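Local coordinates for sporulation inhibitor of replication protein SirA (Bacillus subtilis, PDB 4TPS), which inhibits initiation of DNA replication during sporulation, enforcing diploidy, and binds domain I of the initiator DnaA, at residues R9-Y14 and F132-F137; Y85-A90 and F100-H105; I107-S112 and I120-L125. One frame throughout, in Å; residues are numbered along the deposited sequence.

Contact 1 (R9-Y14 and F132-F137); sequences RHYYTY and FLAMDF. With ACT (acetate ion), chain F.
An antiparallel strand pair near the centre of the chain joins the first strand, 9-16, to strand 132-136, and it illustrates how a long loop is closed by backbone bonds. Tyr12 and Met135 form one hydrogen-bonded pair: Tyr12 N reaches Met135 O at 2.8 Å, in the carbonyl plane, whereas Met135 N approaches Tyr12 O from above its carbonyl plane, with only 136° at the hydrogen. Tyr14 and Leu133 form the next such pair, with the non-hydrogen-bonded Thr13 and Ala134 between them. On the face carrying Tyr12, Met135 and Tyr14, the Met135 chain turns at chi3 (-79°) so that its CE lies 3.7 Å from Tyr14 CD1. The Tyr12 and Phe137 rings meet obliquely, planes 37° apart, with Tyr12 CD1 3.4 Å from Phe137 CE2; Phe32 and Phe35 of helix 28-39 cover Met135 on this face. The hydroxyl of Tyr14 bonds to His39. Thr13 OG1, on the other face, is buried against Ala134 CB without a polar partner. Past Met135 a side chain takes over from the backbone. Asp136 has CG anti to its own N, and His10 N meets OD2 at 3.1 Å from above the carboxylate plane, while OD1 takes the amides of Asn138 and Ser139. A water bridges His10 O and Phe137 N, and His10 ND1 gives a nearly straight 2.7 Å bond to O of an acetate ion, probably from the crystallisation liquor.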
loop_
_atom_site.group_PDB
_atom_site.type_symbol
_atom_site.label_atom_id
_atom_site.label_comp_id
_atom_site.label_asym_id
_atom_site.label_seq_id
_atom_site.Cartn_x
_atom_site.Cartn_y
_atom_site.Cartn_z
ATOM N N ARG A 9 8.702 4.394 20.869
ATOM C CA ARG A 9 8.151 4.569 19.542
ATOM C C ARG A 9 8.164 3.241 18.773
ATOM O O ARG A 9 9.040 2.413 18.974
ATOM C CB ARG A 9 8.962 5.636 18.778
ATOM C CG ARG A 9 8.752 7.056 19.259
ATOM C CD ARG A 9 9.592 7.401 20.484
ATOM N NE ARG A 9 11.006 7.360 20.161
ATOM C CZ ARG A 9 11.973 7.556 21.047
ATOM N NH1 ARG A 9 13.252 7.549 20.669
ATOM N NH2 ARG A 9 11.661 7.716 22.321
ATOM N N HIS A 10 7.129 3.019 17.956
ATOM C CA HIS A 10 7.026 1.778 17.178
ATOM C C HIS A 10 6.541 2.155 15.802
ATOM O O HIS A 10 5.390 2.594 15.632
ATOM C CB HIS A 10 6.040 0.832 17.856
ATOM C CG HIS A 10 5.942 -0.520 17.206
ATOM N ND1 HIS A 10 5.067 -1.507 17.638
ATOM C CD2 HIS A 10 6.687 -1.088 16.237
ATOM C CE1 HIS A 10 5.273 -2.605 16.916
ATOM N NE2 HIS A 10 6.252 -2.367 16.068
ATOM N N TYR A 11 7.442 2.077 14.822
ATOM C CA TYR A 11 7.100 2.490 13.450
ATOM C C TYR A 11 7.007 1.261 12.549
ATOM O O TYR A 11 7.858 0.320 12.634
ATOM C CB TYR A 11 8.221 3.336 12.881
ATOM C CG TYR A 11 8.554 4.538 13.638
ATOM C CD1 TYR A 11 7.865 5.711 13.465
ATOM C CD2 TYR A 11 9.608 4.496 14.594
ATOM C CE1 TYR A 11 8.217 6.840 14.187
ATOM C CE2 TYR A 11 9.977 5.606 15.279
ATOM C CZ TYR A 11 9.294 6.773 15.090
ATOM O OH TYR A 11 9.749 7.860 15.837
ATOM N N TYR A 12 5.996 1.274 11.680
ATOM C CA TYR A 12 5.923 0.374 10.532
ATOM C C TYR A 12 6.261 1.227 9.313
ATOM O O TYR A 12 5.658 2.300 9.106
ATOM C CB TYR A 12 4.530 -0.208 10.451
ATOM C CG TYR A 12 4.206 -1.134 11.577
ATOM C CD1 TYR A 12 3.777 -0.652 12.767
ATOM C CD2 TYR A 12 4.306 -2.491 11.432
ATOM C CE1 TYR A 12 3.434 -1.506 13.815
ATOM C CE2 TYR A 12 3.991 -3.334 12.439
ATOM C CZ TYR A 12 3.533 -2.848 13.650
ATOM O OH TYR A 12 3.261 -3.802 14.666
ATOM N N THR A 13 7.266 0.779 8.560
ATOM C CA THR A 13 7.823 1.564 7.464
ATOM C C THR A 13 7.756 0.748 6.198
ATOM O O THR A 13 8.160 -0.421 6.171
ATOM C CB THR A 13 9.229 2.019 7.781
ATOM O OG1 THR A 13 9.254 2.739 9.023
ATOM C CG2 THR A 13 9.780 2.947 6.732
ATOM N N TYR A 14 7.092 1.330 5.185
ATOM C CA TYR A 14 6.970 0.675 3.857
ATOM C C TYR A 14 7.589 1.536 2.765
ATOM O O TYR A 14 7.655 2.755 2.879
ATOM C CB TYR A 14 5.477 0.447 3.528
ATOM C CG TYR A 14 4.811 -0.639 4.331
ATOM C CD1 TYR A 14 4.289 -0.378 5.607
ATOM C CD2 TYR A 14 4.610 -1.883 3.791
ATOM C CE1 TYR A 14 3.619 -1.363 6.312
ATOM C CE2 TYR A 14 3.940 -2.894 4.492
ATOM C CZ TYR A 14 3.463 -2.631 5.759
ATOM O OH TYR A 14 2.817 -3.585 6.453
ATOM N N PHE A 132 10.180 5.981 1.426
ATOM C CA PHE A 132 9.777 5.275 2.659
ATOM C C PHE A 132 8.762 6.123 3.405
ATOM O O PHE A 132 8.971 7.287 3.694
ATOM C CB PHE A 132 10.966 4.984 3.553
ATOM C CG PHE A 132 11.872 3.877 3.050
ATOM C CD1 PHE A 132 11.464 2.548 3.155
ATOM C CD2 PHE A 132 13.095 4.172 2.469
ATOM C CE1 PHE A 132 12.304 1.550 2.703
ATOM C CE2 PHE A 132 13.929 3.157 1.974
ATOM C CZ PHE A 132 13.538 1.850 2.101
ATOM N N LEU A 133 7.644 5.499 3.714
ATOM C CA LEU A 133 6.591 6.042 4.582
ATOM C C LEU A 133 6.598 5.346 5.941
ATOM O O LEU A 133 6.404 4.140 6.027
ATOM C CB LEU A 133 5.260 5.813 3.899
ATOM C CG LEU A 133 4.035 6.446 4.558
ATOM C CD1 LEU A 133 4.087 7.991 4.399
ATOM C CD2 LEU A 133 2.754 5.912 3.893
ATOM N N ALA A 134 6.889 6.102 6.999
ATOM C CA ALA A 134 7.033 5.540 8.353
ATOM C C ALA A 134 5.778 5.938 9.141
ATOM O O ALA A 134 5.343 7.092 9.090
ATOM C CB ALA A 134 8.261 6.177 9.031
ATOM N N MET A 135 5.219 5.002 9.911
ATOM C CA MET A 135 3.970 5.246 10.564
ATOM C C MET A 135 3.994 4.614 11.947
ATOM O O MET A 135 4.279 3.400 12.067
ATOM C CB MET A 135 2.882 4.530 9.780
ATOM C CG MET A 135 2.616 5.079 8.360
ATOM S SD MET A 135 1.696 3.944 7.290
ATOM C CE MET A 135 2.973 2.816 6.791
ATOM N N ASP A 136 3.652 5.422 12.962
ATOM C CA ASP A 136 3.439 4.908 14.353
ATOM C C ASP A 136 1.934 4.963 14.621
ATOM O O ASP A 136 1.360 6.036 14.726
ATOM C CB ASP A 136 4.255 5.737 15.341
ATOM C CG ASP A 136 4.163 5.189 16.773
ATOM O OD1 ASP A 136 3.138 4.620 17.125
ATOM O OD2 ASP A 136 5.137 5.351 17.588
ATOM N N PHE A 137 1.303 3.788 14.693
ATOM C CA PHE A 137 -0.128 3.661 14.860
ATOM C C PHE A 137 -0.552 3.890 16.322
ATOM O O PHE A 137 -1.729 3.989 16.601
ATOM C CB PHE A 137 -0.576 2.241 14.470
ATOM C CG PHE A 137 -0.259 1.876 13.042
ATOM C CD1 PHE A 137 -0.757 2.653 11.984
ATOM C CD2 PHE A 137 0.512 0.823 12.757
ATOM C CE1 PHE A 137 -0.445 2.362 10.686
ATOM C CE2 PHE A 137 0.838 0.529 11.452
ATOM C CZ PHE A 137 0.366 1.303 10.426
HETATM C C ACT F . 2.427 -1.991 19.984
HETATM O O ACT F . 3.191 -1.076 19.579
HETATM O OXT ACT F . 2.356 -3.109 19.377
HETATM C CH3 ACT F . 1.559 -1.766 21.201
HETATM O O HOH W 1 2.851 1.513 15.404
#

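Contact 2 (Y85-A90 and F100-H105); sequences YIYRIA and FMMKEH
Tyr85, just ahead of strand 86-90, opens this antiparallel hairpin pairing by accepting a bond at its carbonyl: Met102 N lies 3.1 Å from Tyr85 O, in the carbonyl plane. Tyr85 CB lies 3.2 Å from Met102 O, and the crowded chi1 of Tyr85 (59°), with CG between backbone N and carbonyl carbon, leaves the ring obliquely beside the same oxygen, CD1 3.4 Å away. Ile86 follows in a non-hydrogen-bonded pair with Met101. The two side chains lie alongside each other and point the same way, Ile86 CD1 resting 3.8 Å from Met101 CE. Tyr87 turns to the other face and is gripped at both backbone atoms by Phe100: Tyr87 N to Phe100 O and Phe100 N to Tyr87 O are each 2.8 Å, the latter nearly along the C=O axis. On this buried face Met102 runs extended beyond CG, placing SD in plane at the edge of the Phe100 ring and CE 4.2 Å from Tyr87 CE1. Helix 64-75 covers the same face, Leu71 meeting Tyr87 and Phe100, Met67 meeting Met102, and His68 and Lys72 bonding to the Tyr87 hydroxyl. Strand 79-83 continues the sheet beyond Tyr87, and strand 106-113 lies along the other edge of strand 96-103.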
loop_
_atom_site.group_PDB
_atom_site.type_symbol
_atom_site.label_atom_id
_atom_site.label_comp_id
_atom_site.label_asym_id
_atom_site.label_seq_id
_atom_site.Cartn_x
_atom_site.Cartn_y
_atom_site.Cartn_z
ATOM N N TYR A 85 18.155 -10.526 9.902
ATOM C CA TYR A 85 17.418 -9.328 9.448
ATOM C C TYR A 85 17.097 -8.289 10.501
ATOM O O TYR A 85 16.400 -7.304 10.202
ATOM C CB TYR A 85 16.152 -9.741 8.672
ATOM C CG TYR A 85 15.204 -10.578 9.455
ATOM C CD1 TYR A 85 14.220 -9.985 10.202
ATOM C CD2 TYR A 85 15.282 -11.996 9.433
ATOM C CE1 TYR A 85 13.311 -10.732 10.926
ATOM C CE2 TYR A 85 14.401 -12.754 10.181
ATOM C CZ TYR A 85 13.410 -12.100 10.917
ATOM O OH TYR A 85 12.491 -12.767 11.653
ATOM N N ILE A 86 17.565 -8.521 11.736
ATOM C CA ILE A 86 17.375 -7.633 12.884
ATOM C C ILE A 86 18.688 -6.961 13.210
ATOM O O ILE A 86 19.749 -7.628 13.331
ATOM C CB ILE A 86 16.877 -8.417 14.113
ATOM C CG1 ILE A 86 15.579 -9.134 13.813
ATOM C CG2 ILE A 86 16.733 -7.513 15.320
ATOM C CD1 ILE A 86 15.211 -10.236 14.789
ATOM N N TYR A 87 18.631 -5.629 13.345
ATOM C CA TYR A 87 19.728 -4.812 13.853
ATOM C C TYR A 87 19.310 -4.129 15.108
ATOM O O TYR A 87 18.231 -3.620 15.193
ATOM C CB TYR A 87 20.189 -3.787 12.811
ATOM C CG TYR A 87 20.944 -4.380 11.619
ATOM C CD1 TYR A 87 20.287 -5.099 10.646
ATOM C CD2 TYR A 87 22.316 -4.204 11.476
ATOM C CE1 TYR A 87 20.975 -5.619 9.579
ATOM C CE2 TYR A 87 23.008 -4.711 10.396
ATOM C CZ TYR A 87 22.330 -5.438 9.463
ATOM O OH TYR A 87 23.015 -5.939 8.386
ATOM N N ARG A 88 20.190 -4.104 16.091
ATOM C CA ARG A 88 19.885 -3.484 17.368
ATOM C C ARG A 88 21.038 -2.560 17.709
ATOM O O ARG A 88 22.198 -2.961 17.623
ATOM C CB ARG A 88 19.685 -4.595 18.460
ATOM C CG ARG A 88 19.591 -4.121 19.903
ATOM C CD ARG A 88 18.321 -3.452 20.215
ATOM N NE ARG A 88 18.005 -3.376 21.651
ATOM C CZ ARG A 88 18.561 -2.590 22.549
ATOM N NH1 ARG A 88 18.064 -2.675 23.757
ATOM N NH2 ARG A 88 19.561 -1.729 22.259
ATOM N N ILE A 89 20.737 -1.359 18.131
ATOM C CA ILE A 89 21.721 -0.371 18.473
ATOM C C ILE A 89 21.482 0.248 19.834
ATOM O O ILE A 89 20.359 0.337 20.308
ATOM C CB ILE A 89 21.813 0.769 17.432
ATOM C CG1 ILE A 89 20.545 1.619 17.416
ATOM C CG2 ILE A 89 22.072 0.199 16.057
ATOM C CD1 ILE A 89 20.618 2.768 16.462
ATOM N N ALA A 90 22.593 0.673 20.485
ATOM C CA ALA A 90 22.519 1.469 21.716
ATOM C C ALA A 90 23.314 2.754 21.458
ATOM O O ALA A 90 24.393 2.693 20.892
ATOM C CB ALA A 90 23.029 0.704 22.939
ATOM N N PHE A 100 15.740 -2.505 14.615
ATOM C CA PHE A 100 15.352 -2.421 13.173
ATOM C C PHE A 100 15.145 -3.831 12.686
ATOM O O PHE A 100 16.044 -4.685 12.844
ATOM C CB PHE A 100 16.480 -1.717 12.421
ATOM C CG PHE A 100 16.304 -1.649 10.910
ATOM C CD1 PHE A 100 16.674 -2.723 10.113
ATOM C CD2 PHE A 100 15.823 -0.496 10.314
ATOM C CE1 PHE A 100 16.562 -2.637 8.734
ATOM C CE2 PHE A 100 15.717 -0.441 8.946
ATOM C CZ PHE A 100 16.083 -1.518 8.171
ATOM N N MET A 101 13.975 -4.120 12.126
ATOM C CA MET A 101 13.687 -5.438 11.572
ATOM C C MET A 101 13.222 -5.274 10.113
ATOM O O MET A 101 12.299 -4.523 9.842
ATOM C CB MET A 101 12.545 -6.076 12.379
ATOM C CG MET A 101 12.817 -6.092 13.883
ATOM S SD MET A 101 11.507 -6.557 15.051
ATOM C CE MET A 101 12.090 -8.243 15.382
ATOM N N MET A 102 13.840 -5.985 9.181
ATOM C CA MET A 102 13.400 -5.926 7.802
ATOM C C MET A 102 12.938 -7.273 7.289
ATOM O O MET A 102 13.664 -8.253 7.334
ATOM C CB MET A 102 14.474 -5.269 6.913
ATOM C CG MET A 102 15.745 -5.965 6.783
ATOM S SD MET A 102 16.836 -4.997 5.705
ATOM C CE MET A 102 18.367 -5.788 6.231
ATOM N N LYS A 103 11.735 -7.288 6.712
ATOM C CA LYS A 103 11.156 -8.517 6.182
ATOM C C LYS A 103 10.210 -8.293 5.070
ATOM O O LYS A 103 9.183 -7.638 5.288
ATOM C CB LYS A 103 10.413 -9.300 7.293
ATOM C CG LYS A 103 10.157 -10.765 6.973
ATOM C CD LYS A 103 9.433 -11.400 8.159
ATOM C CE LYS A 103 8.901 -12.789 7.837
ATOM N NZ LYS A 103 9.969 -13.816 7.922
ATOM N N GLU A 104 10.424 -8.992 3.941
ATOM C CA GLU A 104 9.503 -8.893 2.811
ATOM C C GLU A 104 9.259 -7.429 2.349
ATOM O O GLU A 104 10.156 -6.829 1.687
ATOM C CB GLU A 104 8.230 -9.777 3.053
ATOM C CG GLU A 104 8.606 -11.259 2.848
ATOM C CD GLU A 104 7.752 -12.276 3.569
ATOM O OE1 GLU A 104 8.317 -13.299 4.029
ATOM O OE2 GLU A 104 6.529 -12.074 3.627
ATOM N N HIS A 105 8.079 -6.874 2.627
ATOM C CA HIS A 105 7.763 -5.532 2.215
ATOM C C HIS A 105 7.730 -4.607 3.375
ATOM O O HIS A 105 7.416 -3.471 3.170
ATOM C CB HIS A 105 6.377 -5.351 1.502
ATOM C CG HIS A 105 6.314 -5.865 0.102
ATOM N ND1 HIS A 105 5.636 -5.182 -0.888
ATOM C CD2 HIS A 105 6.826 -6.974 -0.481
ATOM C CE1 HIS A 105 5.698 -5.865 -2.015
ATOM N NE2 HIS A 105 6.420 -6.952 -1.798
#

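Contact 3 (I107-S112 and I120-L125); sequences IEIVAS and IFFEVL
Ile109 pushes its CD1 methyl among three side chains of helix 116-128, where it touches Phe122 most closely, 3.7 Å from CE1. The same methyl lies 4.1 Å from Phe121 CB and 4.4 Å from Leu125 CD1, so a single terminal carbon is shared by two consecutive residues, Phe121 and Phe122, and by Leu125 one turn on from Phe121. Its position follows from the torsions: CG1 is anti to the carbonyl carbon (chi1 -65°) and CD1 continues the chain outward (chi2 165°), sending the longer branch straight off the strand. Ile107 repeats this shape two residues earlier on the same face, and its CD1 meets Leu125 CD2 tip to tip at 3.6 Å. Leu125 is thus reached by both isoleucines, each at a different methyl. Phe122 sets out along the flank of the helix, but its ring turns back toward the strand, crossing Ile109 obliquely; Tyr11 meets that ring edge-to-face. Phe121 offers Ile109 its CB, while its ring spreads toward Phe100 on the neighbouring strand.

No hydrogen bond joins the two segments, and their axes come no closer than 10.8 Å, a gap bridged by these apolar branches. The strand spends its backbone bonds on its neighbours, Ile109 pairing with Tyr11 and Glu108 with Met101. Met67 and Leu71 of helix 64-75 extend the apolar layer beside Leu125 and Phe121. With its axis at 150° to the strand that precedes it in the chain, the helix lies beside helix 64-75 against a face of an antiparallel sheet, the helix-on-sheet layering of an alpha+beta fold.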
loop_
_atom_site.group_PDB
_atom_site.type_symbol
_atom_site.label_atom_id
_atom_site.label_comp_id
_atom_site.label_asym_id
_atom_site.label_seq_id
_atom_site.Cartn_x
_atom_site.Cartn_y
_atom_site.Cartn_z
ATOM N N ILE A 107 9.449 -2.826 7.018
ATOM C CA ILE A 107 10.442 -2.576 8.095
ATOM C C ILE A 107 9.720 -2.182 9.391
ATOM O O ILE A 107 8.798 -1.393 9.373
ATOM C CB ILE A 107 11.393 -1.442 7.661
ATOM C CG1 ILE A 107 12.328 -1.998 6.591
ATOM C CG2 ILE A 107 12.256 -0.965 8.827
ATOM C CD1 ILE A 107 13.078 -0.934 5.845
ATOM N N GLU A 108 10.170 -2.706 10.523
ATOM C CA GLU A 108 9.589 -2.320 11.788
ATOM C C GLU A 108 10.752 -1.784 12.615
ATOM O O GLU A 108 11.839 -2.385 12.669
ATOM C CB GLU A 108 9.013 -3.480 12.519
ATOM C CG GLU A 108 7.614 -3.865 12.284
ATOM C CD GLU A 108 7.148 -4.843 13.360
ATOM O OE1 GLU A 108 6.954 -4.530 14.579
ATOM O OE2 GLU A 108 7.043 -5.963 12.973
ATOM N N ILE A 109 10.509 -0.669 13.277
ATOM C CA ILE A 109 11.499 -0.038 14.153
ATOM C C ILE A 109 10.842 0.187 15.535
ATOM O O ILE A 109 9.750 0.718 15.626
ATOM C CB ILE A 109 12.013 1.254 13.580
ATOM C CG1 ILE A 109 12.802 0.999 12.265
ATOM C CG2 ILE A 109 12.844 2.031 14.587
ATOM C CD1 ILE A 109 13.047 2.224 11.417
ATOM N N VAL A 110 11.555 -0.190 16.595
ATOM C CA VAL A 110 11.159 0.161 17.969
ATOM C C VAL A 110 12.285 0.981 18.558
ATOM O O VAL A 110 13.398 0.619 18.442
ATOM C CB VAL A 110 10.900 -1.128 18.827
ATOM C CG1 VAL A 110 10.576 -0.747 20.265
ATOM C CG2 VAL A 110 9.816 -1.978 18.195
ATOM N N ALA A 111 11.967 2.128 19.164
ATOM C CA ALA A 111 12.958 3.000 19.736
ATOM C C ALA A 111 12.586 3.584 21.085
ATOM O O ALA A 111 11.443 3.864 21.327
ATOM C CB ALA A 111 13.307 4.124 18.766
ATOM N N SER A 112 13.600 3.836 21.909
ATOM C CA SER A 112 13.452 4.470 23.235
ATOM C C SER A 112 14.584 5.444 23.482
ATOM O O SER A 112 15.631 5.302 22.907
ATOM C CB SER A 112 13.394 3.429 24.341
ATOM O OG SER A 112 14.605 2.775 24.482
ATOM N N ILE A 120 19.023 7.307 13.445
ATOM C CA ILE A 120 20.146 6.585 12.851
ATOM C C ILE A 120 19.658 5.668 11.688
ATOM O O ILE A 120 20.243 5.658 10.594
ATOM C CB ILE A 120 20.949 5.816 13.916
ATOM C CG1 ILE A 120 21.793 6.851 14.719
ATOM C CG2 ILE A 120 21.851 4.788 13.292
ATOM C CD1 ILE A 120 22.512 6.280 15.880
ATOM N N PHE A 121 18.557 4.961 11.935
ATOM C CA PHE A 121 17.977 4.101 10.917
ATOM C C PHE A 121 17.295 4.907 9.796
ATOM O O PHE A 121 17.445 4.588 8.615
ATOM C CB PHE A 121 17.027 3.107 11.545
ATOM C CG PHE A 121 17.713 2.070 12.432
ATOM C CD1 PHE A 121 18.675 1.243 11.922
ATOM C CD2 PHE A 121 17.327 1.900 13.738
ATOM C CE1 PHE A 121 19.318 0.282 12.693
ATOM C CE2 PHE A 121 17.950 0.947 14.538
ATOM C CZ PHE A 121 18.942 0.143 14.000
ATOM N N PHE A 122 16.572 5.955 10.163
ATOM C CA PHE A 122 15.848 6.769 9.188
ATOM C C PHE A 122 16.840 7.414 8.246
ATOM O O PHE A 122 16.532 7.597 7.068
ATOM C CB PHE A 122 14.981 7.887 9.802
ATOM C CG PHE A 122 13.771 7.407 10.609
ATOM C CD1 PHE A 122 13.194 6.187 10.396
ATOM C CD2 PHE A 122 13.136 8.291 11.495
ATOM C CE1 PHE A 122 12.099 5.773 11.126
ATOM C CE2 PHE A 122 12.030 7.890 12.219
ATOM C CZ PHE A 122 11.475 6.636 11.986
ATOM N N GLU A 123 18.004 7.813 8.739
ATOM C CA GLU A 123 19.017 8.433 7.870
ATOM C C GLU A 123 19.533 7.417 6.821
ATOM O O GLU A 123 19.727 7.778 5.663
ATOM C CB GLU A 123 20.202 8.929 8.689
ATOM C CG GLU A 123 21.092 9.851 7.911
ATOM C CD GLU A 123 20.544 11.290 7.777
ATOM O OE1 GLU A 123 21.315 12.149 7.307
ATOM O OE2 GLU A 123 19.368 11.601 8.106
ATOM N N VAL A 124 19.724 6.151 7.191
ATOM C CA VAL A 124 20.137 5.149 6.200
ATOM C C VAL A 124 19.010 4.996 5.138
ATOM O O VAL A 124 19.249 5.075 3.935
ATOM C CB VAL A 124 20.421 3.823 6.888
ATOM C CG1 VAL A 124 20.635 2.691 5.900
ATOM C CG2 VAL A 124 21.631 3.957 7.821
ATOM N N LEU A 125 17.794 4.862 5.598
ATOM C CA LEU A 125 16.620 4.681 4.726
ATOM C C LEU A 125 16.425 5.845 3.746
ATOM O O LEU A 125 16.239 5.630 2.565
ATOM C CB LEU A 125 15.338 4.485 5.583
ATOM C CG LEU A 125 15.301 3.148 6.346
ATOM C CD1 LEU A 125 14.115 3.144 7.295
ATOM C CD2 LEU A 125 15.200 1.979 5.443
#

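In the fold
All three contacts draw on one antiparallel sheet, in which strands 86-90, 96-103, 106-113, 9-16 and 132-136 follow side by side. Contact 1 closes the longest loop, pairing the first strand with one near the C-terminal end, and contacts 2 and 3 are nested within that loop, one after the other. The centres of contacts 2 and 3 lie about 8 Å apart, those of 1 and 3 about 9 Å, and those of 1 and 2 about 13 Å. Strand 106-113 is the common neighbour, hydrogen-bonded to strand 9-16 on one edge and to strand 96-103 on the other. Early and late parts of SirA are thereby built into one compact domain.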